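Local coordinates for serine protease inhibitor (Thermoanaerobacter tengcongensis, PDB 2PEF), which probably inhibits serine proteases, as serpins generally do, and is captured here in the latent state, at residues F166-T172 / K215-N220; P264-Y268 / G367-L372; S34-L40 / I161-A165; L311-F315 / A325-T329. All coordinates share one frame; numbering follows the deposited sequence.

Contact 1: F166-T172 / K215-N220; sequences FDAEWET and KPYAKN
The indole of Trp170 is sandwiched between two side chains of the 215-220 segment. Lys215 lies across one face: its CD sits 3.9 Å from the centroid of the six-membered ring of Trp170, a CH-pi contact 21° off the normal. Tyr217 takes the opposite face, its ring near-parallel (8°) but strongly offset, so only the rims meet, with Tyr217 CE2 just 3.3 Å from Trp170 CZ3. At the rim of the indole stands Pro216 O. Tyr217 in turn receives the edge of Phe166 on its second face, a T-shaped pair with centroids 5.3 Å apart, and Glu169 O lies near the plane of its ring. Ala168 CB fills in beside Tyr217 CD2 at 3.6 Å. Beyond the indole, Lys215 bends at its last torsion (chi4 56°) and brings NZ to two waters, both bonded to Thr172, while Glu201 supplies the salt bridge. The backbones join through a single bridge, Trp170 with Tyr217: Ala218 N donates to Glu169 O at 2.8 Å, and Glu171 N donates to Pro216 O at 3.1 Å. The cluster thus closes the end of strand 158-169 against that of strand 210-216, in the region serpin studies call the breach. Strand 322-331 runs alongside strand 158-169, and its Thr323 bonds Tyr217 OH; strand 222-229 adds Tyr222, set edge-to-face with Phe166.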
loop_
_atom_site.group_PDB
_atom_site.type_symbol
_atom_site.label_atom_id
_atom_site.label_comp_id
_atom_site.label_asym_id
_atom_site.label_seq_id
_atom_site.Cartn_x
_atom_site.Cartn_y
_atom_site.Cartn_z
ATOM N N PHE A 166 0.851 9.823 3.059
ATOM C CA PHE A 166 0.215 9.939 4.378
ATOM C C PHE A 166 1.123 10.734 5.312
ATOM O O PHE A 166 2.322 10.471 5.389
ATOM C CB PHE A 166 -0.052 8.538 4.946
ATOM C CG PHE A 166 -0.678 8.530 6.319
ATOM C CD1 PHE A 166 -2.058 8.650 6.474
ATOM C CD2 PHE A 166 0.112 8.359 7.452
ATOM C CE1 PHE A 166 -2.639 8.628 7.736
ATOM C CE2 PHE A 166 -0.460 8.330 8.721
ATOM C CZ PHE A 166 -1.834 8.470 8.863
ATOM N N ASP A 167 0.552 11.712 6.010
ATOM C CA ASP A 167 1.318 12.572 6.909
ATOM C C ASP A 167 0.397 13.045 8.015
ATOM O O ASP A 167 -0.442 13.922 7.811
ATOM C CB ASP A 167 1.913 13.760 6.141
ATOM C CG ASP A 167 2.850 14.619 6.990
ATOM O OD1 ASP A 167 2.859 14.499 8.235
ATOM O OD2 ASP A 167 3.586 15.435 6.395
ATOM N N ALA A 168 0.558 12.449 9.190
ATOM C CA ALA A 168 -0.343 12.703 10.301
ATOM C C ALA A 168 0.407 12.907 11.607
ATOM O O ALA A 168 1.463 12.319 11.825
ATOM C CB ALA A 168 -1.334 11.565 10.439
ATOM N N GLU A 169 -0.148 13.759 12.464
ATOM C CA GLU A 169 0.356 13.948 13.816
ATOM C C GLU A 169 -0.404 13.025 14.765
ATOM O O GLU A 169 -1.591 12.773 14.557
ATOM C CB GLU A 169 0.143 15.400 14.239
ATOM C CG GLU A 169 0.817 15.803 15.542
ATOM C CD GLU A 169 0.841 17.304 15.754
ATOM O OE1 GLU A 169 1.229 18.037 14.822
ATOM O OE2 GLU A 169 0.483 17.755 16.865
ATOM N N TRP A 170 0.260 12.543 15.815
ATOM C CA TRP A 170 -0.441 11.808 16.872
ATOM C C TRP A 170 -1.485 12.711 17.515
ATOM O O TRP A 170 -1.293 13.922 17.593
ATOM C CB TRP A 170 0.528 11.322 17.952
ATOM C CG TRP A 170 1.557 10.358 17.467
ATOM C CD1 TRP A 170 2.919 10.528 17.490
ATOM C CD2 TRP A 170 1.322 9.068 16.896
ATOM N NE1 TRP A 170 3.542 9.418 16.960
ATOM C CE2 TRP A 170 2.585 8.505 16.595
ATOM C CE3 TRP A 170 0.161 8.324 16.611
ATOM C CZ2 TRP A 170 2.725 7.237 16.026
ATOM C CZ3 TRP A 170 0.301 7.064 16.040
ATOM C CH2 TRP A 170 1.573 6.536 15.746
ATOM N N GLU A 171 -2.582 12.124 17.979
ATOM C CA GLU A 171 -3.584 12.896 18.716
ATOM C C GLU A 171 -2.940 13.474 19.974
ATOM O O GLU A 171 -3.182 14.629 20.334
ATOM C CB GLU A 171 -4.807 12.041 19.060
ATOM C CG GLU A 171 -5.833 12.776 19.919
ATOM C CD GLU A 171 -7.014 11.918 20.302
ATOM O OE1 GLU A 171 -6.812 10.876 20.966
ATOM O OE2 GLU A 171 -8.153 12.305 19.958
ATOM N N THR A 172 -2.108 12.660 20.624
ATOM C CA THR A 172 -1.251 13.108 21.707
ATOM C C THR A 172 0.192 12.834 21.297
ATOM O O THR A 172 0.620 11.678 21.267
ATOM C CB THR A 172 -1.548 12.350 23.026
ATOM O OG1 THR A 172 -2.957 12.346 23.291
ATOM C CG2 THR A 172 -0.811 12.990 24.195
ATOM N N LYS A 215 -3.528 3.247 18.462
ATOM C CA LYS A 215 -3.218 4.627 18.834
ATOM C C LYS A 215 -3.733 5.583 17.766
ATOM O O LYS A 215 -3.372 5.450 16.596
ATOM C CB LYS A 215 -1.711 4.809 19.034
ATOM C CG LYS A 215 -1.288 6.249 19.316
ATOM C CD LYS A 215 0.201 6.357 19.664
ATOM C CE LYS A 215 0.559 7.769 20.146
ATOM N NZ LYS A 215 -0.267 8.224 21.310
ATOM N N PRO A 216 -4.575 6.557 18.163
ATOM C CA PRO A 216 -5.183 7.473 17.196
ATOM C C PRO A 216 -4.279 8.617 16.723
ATOM O O PRO A 216 -3.476 9.150 17.498
ATOM C CB PRO A 216 -6.360 8.054 17.975
ATOM C CG PRO A 216 -5.893 8.054 19.399
ATOM C CD PRO A 216 -5.026 6.832 19.544
ATOM N N TYR A 217 -4.405 8.971 15.446
ATOM C CA TYR A 217 -3.844 10.221 14.939
ATOM C C TYR A 217 -4.829 11.354 15.190
ATOM O O TYR A 217 -6.024 11.122 15.416
ATOM C CB TYR A 217 -3.507 10.116 13.447
ATOM C CG TYR A 217 -2.414 9.115 13.160
ATOM C CD1 TYR A 217 -2.726 7.834 12.711
ATOM C CD2 TYR A 217 -1.066 9.439 13.366
ATOM C CE1 TYR A 217 -1.729 6.900 12.453
ATOM C CE2 TYR A 217 -0.056 8.512 13.112
ATOM C CZ TYR A 217 -0.401 7.239 12.665
ATOM O OH TYR A 217 0.571 6.307 12.409
ATOM N N ALA A 218 -4.311 12.579 15.160
ATOM C CA ALA A 218 -5.112 13.779 15.378
ATOM C C ALA A 218 -6.373 13.747 14.531
ATOM O O ALA A 218 -6.315 13.404 13.344
ATOM C CB ALA A 218 -4.295 15.012 15.032
ATOM N N LYS A 219 -7.498 14.109 15.153
ATOM C CA LYS A 219 -8.826 14.176 14.507
ATOM C C LYS A 219 -9.493 12.814 14.267
ATOM O O LYS A 219 -10.633 12.741 13.778
ATOM C CB LYS A 219 -8.780 15.027 13.236
ATOM C CG LYS A 219 -8.311 16.444 13.516
ATOM C CD LYS A 219 -8.154 17.276 12.266
ATOM C CE LYS A 219 -7.362 18.542 12.584
ATOM N NZ LYS A 219 -7.087 19.349 11.367
ATOM N N ASN A 220 -8.777 11.748 14.619
ATOM C CA ASN A 220 -9.329 10.385 14.694
ATOM C C ASN A 220 -9.816 9.742 13.393
ATOM O O ASN A 220 -10.530 8.736 13.428
ATOM C CB ASN A 220 -10.416 10.298 15.770
ATOM C CG ASN A 220 -9.840 10.368 17.167
ATOM O OD1 ASN A 220 -9.752 11.442 17.757
ATOM N ND2 ASN A 220 -9.416 9.228 17.689
HETATM O O HOH W 1 -2.273 9.705 20.039
HETATM O O HOH W 2 1.358 9.858 23.045
#

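Contact 2: P264-Y268 / G367-L372; sequences PKFKY and GTVLSL
Val369 sets one methyl over the middle of the Phe266 ring. CG2 of Val369 stands 3.8 Å from the centroid of that ring, 11° off the normal, so the bump meets the flat face squarely as a CH-pi contact. The phenyl is brought there by a first torsion of 67°, which sets CG between the backbone N and the carbonyl carbon. Leu372 works as a fork: its CD1 prong rests on Pro264 CB at 3.8 Å, while its CD2 prong meets Phe266 CB at 3.6 Å, filling the groove between Pro264 and Phe266. At the other end Tyr268 reaches across to Gly367 and Thr368, with its CE2 4.2 Å from CG2 of Val369, so one valine methyl serves two aromatic rings. Gly367 has no side chain to obstruct the hydroxyl; a beta carbon there would lie tightly against Tyr268 OH. Strand 255-273, paired with 310-318 in the main serpin sheet, here packs on strand 362-372, which pairs with 345-357 in the layer behind it; Phe351 and Phe353 there also border Val369. The axes of 266-268 and 367-372 make an orthogonal crossing (97°), 8.1 Å apart. No hydrogen bond spans the two segments. Cohesion therefore depends on the fit of methyls and rings rather than on direction, and the polar end of Tyr268, whose OH lies 3.2 Å from Thr368 O, has its hydrogen bond elsewhere, with Ser31 O.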
loop_
_atom_site.group_PDB
_atom_site.type_symbol
_atom_site.label_atom_id
_atom_site.label_comp_id
_atom_site.label_asym_id
_atom_site.label_seq_id
_atom_site.Cartn_x
_atom_site.Cartn_y
_atom_site.Cartn_z
ATOM N N PRO A 264 8.820 1.844 19.206
ATOM C CA PRO A 264 10.095 2.449 18.825
ATOM C C PRO A 264 9.897 3.461 17.708
ATOM O O PRO A 264 8.982 3.315 16.896
ATOM C CB PRO A 264 10.897 1.265 18.276
ATOM C CG PRO A 264 9.850 0.318 17.760
ATOM C CD PRO A 264 8.694 0.457 18.713
ATOM N N LYS A 265 10.753 4.475 17.659
ATOM C CA LYS A 265 10.865 5.277 16.448
ATOM C C LYS A 265 11.426 4.352 15.374
ATOM O O LYS A 265 12.373 3.594 15.629
ATOM C CB LYS A 265 11.794 6.465 16.663
ATOM C CG LYS A 265 11.280 7.469 17.673
ATOM C CD LYS A 265 12.086 8.760 17.635
ATOM C CE LYS A 265 11.691 9.681 18.778
ATOM N NZ LYS A 265 12.564 10.890 18.848
ATOM N N PHE A 266 10.841 4.382 14.182
ATOM C CA PHE A 266 11.384 3.576 13.084
ATOM C C PHE A 266 11.181 4.210 11.722
ATOM O O PHE A 266 10.239 4.973 11.513
ATOM C CB PHE A 266 10.886 2.118 13.127
ATOM C CG PHE A 266 9.413 1.947 12.855
ATOM C CD1 PHE A 266 8.953 1.756 11.557
ATOM C CD2 PHE A 266 8.491 1.949 13.898
ATOM C CE1 PHE A 266 7.596 1.586 11.291
ATOM C CE2 PHE A 266 7.124 1.779 13.640
ATOM C CZ PHE A 266 6.681 1.594 12.335
ATOM N N LYS A 267 12.091 3.883 10.809
ATOM C CA LYS A 267 12.091 4.426 9.463
ATOM C C LYS A 267 12.733 3.410 8.540
ATOM O O LYS A 267 13.826 2.911 8.820
ATOM C CB LYS A 267 12.877 5.742 9.424
ATOM C CG LYS A 267 12.848 6.454 8.084
ATOM C CD LYS A 267 13.732 7.690 8.095
ATOM N NZ LYS A 267 11.524 11.072 8.127
ATOM N N TYR A 268 12.048 3.103 7.445
ATOM C CA TYR A 268 12.580 2.212 6.424
ATOM C C TYR A 268 11.819 2.317 5.107
ATOM O O TYR A 268 10.732 2.909 5.033
ATOM C CB TYR A 268 12.620 0.754 6.911
ATOM C CG TYR A 268 11.263 0.126 7.145
ATOM C CD1 TYR A 268 10.590 -0.535 6.116
ATOM C CD2 TYR A 268 10.658 0.185 8.399
ATOM C CE1 TYR A 268 9.340 -1.114 6.334
ATOM C CE2 TYR A 268 9.417 -0.392 8.629
ATOM C CZ TYR A 268 8.764 -1.037 7.596
ATOM O OH TYR A 268 7.535 -1.602 7.832
ATOM N N GLY A 367 2.446 -3.493 7.569
ATOM C CA GLY A 367 3.843 -3.910 7.527
ATOM C C GLY A 367 4.362 -4.652 8.735
ATOM O O GLY A 367 3.615 -4.969 9.661
ATOM N N THR A 368 5.660 -4.934 8.705
ATOM C CA THR A 368 6.323 -5.652 9.784
ATOM C C THR A 368 7.568 -4.899 10.198
ATOM O O THR A 368 8.253 -4.315 9.357
ATOM C CB THR A 368 6.747 -7.076 9.359
ATOM O OG1 THR A 368 7.540 -7.007 8.167
ATOM C CG2 THR A 368 5.533 -7.957 9.099
ATOM N N VAL A 369 7.852 -4.900 11.496
ATOM C CA VAL A 369 9.120 -4.382 11.976
ATOM C C VAL A 369 9.874 -5.538 12.616
ATOM O O VAL A 369 9.551 -5.964 13.729
ATOM C CB VAL A 369 8.953 -3.212 12.970
ATOM C CG1 VAL A 369 10.316 -2.798 13.546
ATOM C CG2 VAL A 369 8.281 -2.027 12.291
ATOM N N LEU A 370 10.852 -6.057 11.881
ATOM C CA LEU A 370 11.689 -7.157 12.357
ATOM C C LEU A 370 12.989 -6.601 12.919
ATOM O O LEU A 370 13.602 -7.198 13.806
ATOM C CB LEU A 370 11.993 -8.147 11.221
ATOM C CG LEU A 370 10.836 -8.746 10.406
ATOM C CD1 LEU A 370 11.366 -9.751 9.393
ATOM C CD2 LEU A 370 9.806 -9.401 11.312
ATOM N N SER A 371 13.404 -5.452 12.394
ATOM C CA SER A 371 14.678 -4.847 12.763
ATOM C C SER A 371 14.602 -3.328 12.818
ATOM O O SER A 371 13.672 -2.721 12.283
ATOM C CB SER A 371 15.776 -5.278 11.786
ATOM O OG SER A 371 16.103 -6.646 11.951
ATOM N N LEU A 372 15.588 -2.733 13.484
ATOM C CA LEU A 372 15.709 -1.285 13.601
ATOM C C LEU A 372 17.123 -0.860 13.211
ATOM O O LEU A 372 18.009 -1.707 13.054
ATOM C CB LEU A 372 15.393 -0.834 15.032
ATOM C CG LEU A 372 13.997 -1.085 15.611
ATOM C CD1 LEU A 372 13.937 -0.671 17.072
ATOM C CD2 LEU A 372 12.921 -0.362 14.821
#

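Contact 3: S34-L40 / I161-A165; sequences SPLSAML and INAVA
Ser34, which faces Val164 of the strand, opens the segment as the N-cap of helix 35-46. Its OG accepts from Ser37 N at 3.2 Å, a capping bond, is also hydrogen-bonded to Ile364 O, and remains 4.4 Å from CG2 of Val164. Leu36, two residues after the cap, makes only a loose touch, its CD2 on the same Val164 methyl; it also packs on Tyr77 and Leu81. The contact concentrates at Ser37. A chi1 of 176° carries its hydroxyl away from the backbone N and toward the strand, where it donates to Asn162 OD1 at 2.7 Å with a C=O...O angle of 141°, slightly out of the amide plane. The same hydroxyl is also hydrogen-bonded to Thr329 OG1 on strand 322-331, and CB of Ser37 rests 3.8 Å from Val164 CG2. A turn later Leu40 covers the other end of the amide, its CD1 3.5 Å from Asn162 ND2. That nitrogen is hydrogen-bonded to Asn93 OD1 on strand 87-98, so both ends of the Asn162 amide are engaged and its rotation is fixed. A leucine in place of Asn162 would probably leave the Ser37 hydroxyl without this acceptor and Asn93 without its amide partner inside a buried layer. Helix and strand run nearly antiparallel here (157°), and small polar groups, not interlocking hydrocarbon alone, couple the helix to the sheet in the serpin shutter region.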
loop_
_atom_site.group_PDB
_atom_site.type_symbol
_atom_site.label_atom_id
_atom_site.label_comp_id
_atom_site.label_asym_id
_atom_site.label_seq_id
_atom_site.Cartn_x
_atom_site.Cartn_y
_atom_site.Cartn_z
ATOM N N SER A 34 1.167 -0.771 0.783
ATOM C CA SER A 34 -0.103 -0.063 0.782
ATOM C C SER A 34 -1.072 -0.791 -0.128
ATOM O O SER A 34 -0.961 -0.699 -1.358
ATOM C CB SER A 34 0.061 1.378 0.306
ATOM O OG SER A 34 -1.197 2.003 0.171
ATOM N N PRO A 35 -2.019 -1.535 0.467
ATOM C CA PRO A 35 -3.031 -2.217 -0.332
ATOM C C PRO A 35 -3.844 -1.230 -1.166
ATOM O O PRO A 35 -4.190 -1.540 -2.304
ATOM C CB PRO A 35 -3.903 -2.902 0.722
ATOM C CG PRO A 35 -3.021 -3.043 1.911
ATOM C CD PRO A 35 -2.180 -1.812 1.908
ATOM N N LEU A 36 -4.121 -0.051 -0.610
ATOM C CA LEU A 36 -4.850 0.997 -1.324
ATOM C C LEU A 36 -4.143 1.377 -2.623
ATOM O O LEU A 36 -4.763 1.410 -3.679
ATOM C CB LEU A 36 -5.040 2.241 -0.449
ATOM C CG LEU A 36 -5.776 3.432 -1.079
ATOM C CD1 LEU A 36 -7.195 3.062 -1.530
ATOM C CD2 LEU A 36 -5.799 4.602 -0.107
ATOM N N SER A 37 -2.848 1.659 -2.531
ATOM C CA SER A 37 -2.053 2.018 -3.700
ATOM C C SER A 37 -2.054 0.922 -4.766
ATOM O O SER A 37 -2.220 1.203 -5.955
ATOM C CB SER A 37 -0.620 2.353 -3.282
ATOM O OG SER A 37 0.184 2.623 -4.416
ATOM N N ALA A 38 -1.874 -0.324 -4.333
ATOM C CA ALA A 38 -1.868 -1.465 -5.244
ATOM C C ALA A 38 -3.217 -1.629 -5.931
ATOM O O ALA A 38 -3.277 -1.780 -7.158
ATOM C CB ALA A 38 -1.479 -2.732 -4.510
ATOM N N MET A 39 -4.284 -1.590 -5.132
ATOM C CA MET A 39 -5.658 -1.656 -5.627
ATOM C C MET A 39 -5.921 -0.623 -6.722
ATOM O O MET A 39 -6.489 -0.932 -7.772
ATOM C CB MET A 39 -6.639 -1.448 -4.465
ATOM C CG MET A 39 -8.099 -1.306 -4.878
ATOM S SD MET A 39 -8.780 -2.814 -5.594
ATOM C CE MET A 39 -8.986 -3.828 -4.134
ATOM N N LEU A 40 -5.513 0.616 -6.466
ATOM C CA LEU A 40 -5.802 1.703 -7.402
ATOM C C LEU A 40 -5.084 1.570 -8.744
ATOM O O LEU A 40 -5.689 1.794 -9.793
ATOM C CB LEU A 40 -5.539 3.063 -6.758
ATOM C CG LEU A 40 -6.522 3.405 -5.632
ATOM C CD1 LEU A 40 -6.019 4.591 -4.828
ATOM C CD2 LEU A 40 -7.921 3.668 -6.162
ATOM N N ILE A 161 0.537 4.428 -12.988
ATOM C CA ILE A 161 1.189 4.670 -11.705
ATOM C C ILE A 161 0.212 5.263 -10.705
ATOM O O ILE A 161 -0.524 6.199 -11.024
ATOM C CB ILE A 161 2.422 5.618 -11.837
ATOM C CG1 ILE A 161 3.413 5.089 -12.882
ATOM C CG2 ILE A 161 3.119 5.786 -10.480
ATOM C CD1 ILE A 161 4.490 6.074 -13.291
ATOM N N ASN A 162 0.207 4.705 -9.498
ATOM C CA ASN A 162 -0.463 5.337 -8.370
ATOM C C ASN A 162 0.537 5.760 -7.300
ATOM O O ASN A 162 1.536 5.080 -7.081
ATOM C CB ASN A 162 -1.490 4.389 -7.760
ATOM C CG ASN A 162 -1.971 4.858 -6.402
ATOM O OD1 ASN A 162 -1.357 4.554 -5.384
ATOM N ND2 ASN A 162 -3.058 5.623 -6.385
ATOM N N ALA A 163 0.248 6.876 -6.637
ATOM C CA ALA A 163 0.981 7.302 -5.449
ATOM C C ALA A 163 0.032 7.642 -4.305
ATOM O O ALA A 163 -1.030 8.229 -4.517
ATOM C CB ALA A 163 1.886 8.487 -5.764
ATOM N N VAL A 164 0.422 7.242 -3.096
ATOM C CA VAL A 164 -0.301 7.575 -1.870
ATOM C C VAL A 164 0.676 8.250 -0.912
ATOM O O VAL A 164 1.795 7.761 -0.724
ATOM C CB VAL A 164 -0.912 6.308 -1.209
ATOM C CG1 VAL A 164 -1.474 6.623 0.184
ATOM C CG2 VAL A 164 -1.993 5.720 -2.079
ATOM N N ALA A 165 0.266 9.380 -0.326
ATOM C CA ALA A 165 1.092 10.084 0.657
ATOM C C ALA A 165 0.311 10.317 1.947
ATOM O O ALA A 165 -0.758 10.921 1.921
ATOM C CB ALA A 165 1.588 11.410 0.088
#

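Contact 4: L311-F315 / A325-T329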
loop_
_atom_site.group_PDB
_atom_site.type_symbol
_atom_site.label_atom_id
_atom_site.label_comp_id
_atom_site.label_asym_id
_atom_site.label_seq_id
_atom_site.Cartn_x
_atom_site.Cartn_y
_atom_site.Cartn_z
ATOM N N LEU A 311 5.285 -3.246 -9.805
ATOM C CA LEU A 311 6.280 -2.875 -8.804
ATOM C C LEU A 311 5.660 -1.992 -7.730
ATOM O O LEU A 311 4.866 -1.104 -8.030
ATOM C CB LEU A 311 7.463 -2.163 -9.465
ATOM C CG LEU A 311 8.733 -1.876 -8.650
ATOM C CD1 LEU A 311 9.482 -3.158 -8.304
ATOM C CD2 LEU A 311 9.642 -0.914 -9.407
ATOM N N HIS A 312 6.042 -2.252 -6.482
ATOM C CA HIS A 312 5.532 -1.542 -5.322
ATOM C C HIS A 312 6.713 -1.007 -4.518
ATOM O O HIS A 312 7.621 -1.763 -4.190
ATOM C CB HIS A 312 4.701 -2.500 -4.460
ATOM C CG HIS A 312 3.726 -1.816 -3.554
ATOM N ND1 HIS A 312 3.786 -1.900 -2.181
ATOM C CD2 HIS A 312 2.653 -1.043 -3.834
ATOM C CE1 HIS A 312 2.792 -1.204 -1.657
ATOM N NE2 HIS A 312 2.090 -0.674 -2.639
ATOM N N LYS A 313 6.700 0.293 -4.226
ATOM C CA LYS A 313 7.727 0.934 -3.400
ATOM C C LYS A 313 7.044 1.670 -2.267
ATOM O O LYS A 313 6.081 2.403 -2.489
ATOM C CB LYS A 313 8.558 1.933 -4.207
ATOM C CG LYS A 313 9.550 1.326 -5.176
ATOM C CD LYS A 313 10.561 2.369 -5.680
ATOM C CE LYS A 313 11.470 2.882 -4.565
ATOM N NZ LYS A 313 12.647 3.634 -5.097
ATOM N N THR A 314 7.544 1.484 -1.050
ATOM C CA THR A 314 6.953 2.138 0.108
ATOM C C THR A 314 8.011 2.741 1.018
ATOM O O THR A 314 9.183 2.373 0.958
ATOM C CB THR A 314 6.109 1.168 0.940
ATOM O OG1 THR A 314 6.921 0.046 1.309
ATOM C CG2 THR A 314 4.894 0.684 0.151
ATOM N N PHE A 315 7.566 3.665 1.863
ATOM C CA PHE A 315 8.409 4.335 2.839
ATOM C C PHE A 315 7.554 4.658 4.056
ATOM O O PHE A 315 6.376 4.989 3.918
ATOM C CB PHE A 315 8.977 5.633 2.248
ATOM C CG PHE A 315 9.587 6.550 3.270
ATOM C CD1 PHE A 315 10.935 6.447 3.606
ATOM C CD2 PHE A 315 8.811 7.518 3.904
ATOM C CE1 PHE A 315 11.496 7.292 4.559
ATOM C CE2 PHE A 315 9.367 8.372 4.858
ATOM C CZ PHE A 315 10.711 8.256 5.186
ATOM N N ALA A 325 4.013 8.219 5.739
ATOM C CA ALA A 325 4.122 6.991 4.966
ATOM C C ALA A 325 3.805 7.285 3.508
ATOM O O ALA A 325 2.964 8.136 3.205
ATOM C CB ALA A 325 3.193 5.929 5.516
ATOM N N GLY A 326 4.504 6.600 2.612
ATOM C CA GLY A 326 4.340 6.819 1.185
ATOM C C GLY A 326 4.373 5.512 0.419
ATOM O O GLY A 326 5.018 4.548 0.838
ATOM N N ALA A 327 3.667 5.485 -0.704
ATOM C CA ALA A 327 3.644 4.312 -1.561
ATOM C C ALA A 327 3.507 4.691 -3.022
ATOM O O ALA A 327 2.866 5.684 -3.371
ATOM C CB ALA A 327 2.522 3.372 -1.160
ATOM N N VAL A 328 4.145 3.896 -3.867
ATOM C CA VAL A 328 3.939 3.976 -5.298
ATOM C C VAL A 328 3.709 2.564 -5.801
ATOM O O VAL A 328 4.362 1.621 -5.350
ATOM C CB VAL A 328 5.156 4.595 -6.034
ATOM C CG1 VAL A 328 4.975 4.522 -7.550
ATOM C CG2 VAL A 328 5.372 6.041 -5.600
ATOM N N THR A 329 2.738 2.427 -6.697
ATOM C CA THR A 329 2.547 1.189 -7.442
ATOM C C THR A 329 2.598 1.510 -8.933
ATOM O O THR A 329 1.874 2.376 -9.413
ATOM C CB THR A 329 1.212 0.497 -7.099
ATOM O OG1 THR A 329 1.052 0.435 -5.677
ATOM C CG2 THR A 329 1.178 -0.918 -7.679
#
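Lys313 and Val328 face each other as an antiparallel hydrogen-bonded pair: Lys313 N donates to Val328 O at 2.9 Å, and Val328 N returns a bond to Lys313 O at 2.8 Å. Two residues along, Phe315 N donates to Gly326 O at 2.9 Å, and Gly326 N gives to Phe315 O at 2.8 Å. The carbonyls also take CA-H...O contacts, as from Ala327 CA to Lys313 O at 3.2 Å. Alternating with these pairs, His312 and Thr314 sit opposite Thr329 and Ala327 in non-hydrogen-bonded pairs, and their backbones bond Ile272 and Tyr270 on strand 255-273, while Ala325 and Ala327 bond Phe166 and Val164. The side chains of His312, Thr314, Ala327 and Thr329 share one face, where Thr314 CG2 meets Ala327 CB at 3.8 Å and Thr314 OG1 is hydrogen-bonded to Leu32 O. A first torsion of -158° lets the imidazole of His312 turn an edge to Thr329, whose OG1 has its hydrogen bond with Ser37 OG of helix 35-46; NE2 of His312 makes a weak hydrogen bond to Ser34 O. Replacing His312 with alanine is likely to open a gap beside Thr329 and deprive Ser34 O of that weak donor. Lys313, on the opposite face, sends NZ to Lys147 O. The two strands form a beta hairpin with both outer edges occupied, consistent with the latent serpin fold, in which the reactive-centre loop enters the main sheet as an added strand, here probably strand 322-331.

In the fold
Strand 322-331 ties three of the contacts together. It lies between strands 158-169 and 310-318: its Ala325 O is 2.7 Å from Phe166 N of contact 1, a probable hydrogen bond, and its Thr329 O is 2.9 Å from Asn162 N of contact 3. Contacts 3 and 4 are close neighbours, their centres about 7 Å apart, joined also by a probable hydrogen bond between Ser37 OG and Thr329 OG1 (2.7 Å); contacts 1 and 3 adjoin along strand 158-169, with centres about 21 Å apart. Contact 2 sits about 16 Å (centres) from contact 4 and touches it through Phe315 CD1, 3.8 Å from Tyr268 O. Together they follow the main sheet, with its probably inserted reactive-centre strand, from breach to shutter, then out to the layer packed across it.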